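Side-chain contact in probable oxidoreductase (Pseudomonas aeruginosa, PDB 4B7C), which is probably an NADP-dependent oxidoreductase of the medium-chain dehydrogenase/reductase family, whose substrate has not been established: residues Y265-L268 with L269-A273. Residues are numbered along the deposited sequence; the frame is centred on the assembly and turned at random.
Sequences YLSL and LVNRA
Asn271 folds its amide back over the preceding helical turn and holds Ser267 through both backbone and side chain. With CG beside its own backbone N (chi1 -65°), its ND2 lies 3.1 Å from Ser267 O, while the backbone N of Asn271 donates to the same Ser267 O over 2.9 Å. The two donors approach from opposite faces of the carbonyl plane, each tilted out of it by just under 30°. ND2 also makes a weak, bent bond of 2.8 Å to Ser267 OG; that hydroxyl, turned anti to the serine N, has a stronger partner in Leu235 O. At the next residue the helix ends in a Schellman motif: Arg272 takes a positive phi and its N donates to Leu269 O, inside the wider bond by which Ala273 N closes back onto a lone pair of Leu268 O at 2.8 Å, in the carbonyl plane. This short helix, 267-270, belongs to the beta-alpha-beta unit of the Rossmann fold that runs from strand 242-246 to strand 274-277, outermost within this chain. The reversal also brings Ala273 CB against the Leu268 methyl CD2, 3.7 Å away. Further back, Leu266 and Leu269 run alongside each other in the same direction, their CD2 methyls 4.1 Å apart; Ala249 and Met278 of the second subunit pack on them respectively. The Arg272 side chain turns back to the helix end, where NH1 donates a hydrogen bond (3.0 Å) to Val270 O, which lies at the guanidinium edge and nearly in its plane. NE of the same guanidinium forms a salt bridge with Asp282 OD2 of the second subunit.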
ATOM      1  N   TYR B 265       0.554   7.936  -4.777  1.00 40.59           N
ATOM      2  CA  TYR B 265       0.712   6.873  -3.758  1.00 42.30           C
ATOM      3  C   TYR B 265       1.259   7.398  -2.426  1.00 40.54           C
ATOM      4  O   TYR B 265       0.975   6.836  -1.377  1.00 40.21           O
ATOM      5  CB  TYR B 265       1.588   5.730  -4.282  1.00 41.20           C
ATOM      6  CG  TYR B 265       3.063   5.960  -4.099  1.00 43.89           C
ATOM      7  CD1 TYR B 265       3.787   6.736  -5.000  1.00 45.30           C
ATOM      8  CD2 TYR B 265       3.740   5.400  -3.023  1.00 43.97           C
ATOM      9  CE1 TYR B 265       5.144   6.952  -4.828  1.00 46.98           C
ATOM     10  CE2 TYR B 265       5.092   5.614  -2.836  1.00 44.90           C
ATOM     11  CZ  TYR B 265       5.792   6.385  -3.737  1.00 46.74           C
ATOM     12  OH  TYR B 265       7.125   6.595  -3.536  1.00 44.92           O
ATOM     13  N   LEU B 266       2.012   8.495  -2.468  1.00 39.22           N
ATOM     14  CA  LEU B 266       2.560   9.104  -1.243  1.00 38.08           C
ATOM     15  C   LEU B 266       1.489   9.683  -0.336  1.00 35.97           C
ATOM     16  O   LEU B 266       1.748  10.021   0.819  1.00 36.58           O
ATOM     17  CB  LEU B 266       3.622  10.160  -1.569  1.00 39.66           C
ATOM     18  CG  LEU B 266       4.991   9.589  -1.947  1.00 41.06           C
ATOM     19  CD1 LEU B 266       5.927  10.698  -2.421  1.00 43.64           C
ATOM     20  CD2 LEU B 266       5.594   8.834  -0.758  1.00 37.63           C
ATOM     21  N   SER B 267       0.264   9.787  -0.843  1.00 37.16           N
ATOM     22  CA  SER B 267      -0.880  10.095   0.019  1.00 34.88           C
ATOM     23  C   SER B 267      -0.980   9.082   1.162  1.00 32.61           C
ATOM     24  O   SER B 267      -1.462   9.394   2.248  1.00 33.58           O
ATOM     25  CB  SER B 267      -2.184  10.118  -0.792  1.00 36.76           C
ATOM     26  OG  SER B 267      -3.262  10.485   0.048  1.00 38.26           O
ATOM     27  N   LEU B 268      -0.535   7.859   0.905  1.00 34.28           N
ATOM     28  CA  LEU B 268      -0.471   6.804   1.953  1.00 33.71           C
ATOM     29  C   LEU B 268       0.462   7.163   3.096  1.00 33.37           C
ATOM     30  O   LEU B 268       0.208   6.821   4.256  1.00 35.17           O
ATOM     31  CB  LEU B 268      -0.024   5.473   1.357  1.00 33.18           C
ATOM     32  CG  LEU B 268      -0.939   4.819   0.326  1.00 32.46           C
ATOM     33  CD1 LEU B 268      -0.255   3.619  -0.314  1.00 33.86           C
ATOM     34  CD2 LEU B 268      -2.276   4.445   0.949  1.00 31.58           C
ATOM     35  N   LEU B 269       1.522   7.890   2.770  1.00 35.72           N
ATOM     36  CA  LEU B 269       2.429   8.452   3.784  1.00 36.35           C
ATOM     37  C   LEU B 269       1.783   9.630   4.526  1.00 34.14           C
ATOM     38  O   LEU B 269       1.683   9.636   5.752  1.00 33.48           O
ATOM     39  CB  LEU B 269       3.749   8.890   3.128  1.00 37.98           C
ATOM     40  CG  LEU B 269       4.786   9.608   4.005  1.00 39.95           C
ATOM     41  CD1 LEU B 269       5.137   8.816   5.244  1.00 42.50           C
ATOM     42  CD2 LEU B 269       6.044   9.853   3.191  1.00 42.68           C
ATOM     43  N   VAL B 270       1.357  10.634   3.765  1.00 37.25           N
ATOM     44  CA  VAL B 270       0.739  11.849   4.332  1.00 35.92           C
ATOM     45  C   VAL B 270      -0.418  11.524   5.274  1.00 35.76           C
ATOM     46  O   VAL B 270      -0.535  12.077   6.372  1.00 37.08           O
ATOM     47  CB  VAL B 270       0.244  12.766   3.200  1.00 39.56           C
ATOM     48  CG1 VAL B 270      -0.428  14.005   3.775  1.00 40.03           C
ATOM     49  CG2 VAL B 270       1.411  13.152   2.307  1.00 41.42           C
ATOM     50  N   ASN B 271      -1.239  10.564   4.860  1.00 36.78           N
ATOM     51  CA  ASN B 271      -2.405  10.127   5.634  1.00 36.72           C
ATOM     52  C   ASN B 271      -2.189   8.872   6.490  1.00 36.67           C
ATOM     53  O   ASN B 271      -3.111   8.388   7.155  1.00 38.70           O
ATOM     54  CB  ASN B 271      -3.570   9.918   4.672  1.00 39.35           C
ATOM     55  CG  ASN B 271      -3.999  11.214   4.021  1.00 38.26           C
ATOM     56  OD1 ASN B 271      -4.490  12.102   4.706  1.00 38.93           O
ATOM     57  ND2 ASN B 271      -3.773  11.342   2.716  1.00 38.46           N
ATOM     58  N   ARG B 272      -0.961   8.370   6.484  1.00 36.16           N
ATOM     59  CA  ARG B 272      -0.590   7.174   7.268  1.00 34.38           C
ATOM     60  C   ARG B 272      -1.646   6.076   7.082  1.00 30.24           C
ATOM     61  O   ARG B 272      -2.224   5.538   8.023  1.00 30.43           O
ATOM     62  CB  ARG B 272      -0.373   7.524   8.731  1.00 34.01           C
ATOM     63  CG  ARG B 272       0.812   8.451   8.917  1.00 36.61           C
ATOM     64  CD  ARG B 272       0.406   9.922   8.829  1.00 36.15           C
ATOM     65  NE  ARG B 272       0.048  10.463  10.134  1.00 36.99           N
ATOM     66  CZ  ARG B 272      -0.395  11.702  10.346  1.00 38.39           C
ATOM     67  NH1 ARG B 272      -0.557  12.542   9.330  1.00 39.86           N
ATOM     68  NH2 ARG B 272      -0.677  12.095  11.577  1.00 38.56           N
ATOM     69  N   ALA B 273      -1.859   5.789   5.816  1.00 31.62           N
ATOM     70  CA  ALA B 273      -2.899   4.905   5.340  1.00 33.74           C
ATOM     71  C   ALA B 273      -2.294   3.615   4.818  1.00 35.95           C
ATOM     72  O   ALA B 273      -1.088   3.529   4.596  1.00 35.99           O
ATOM     73  CB  ALA B 273      -3.653   5.584   4.203  1.00 31.35           C
TER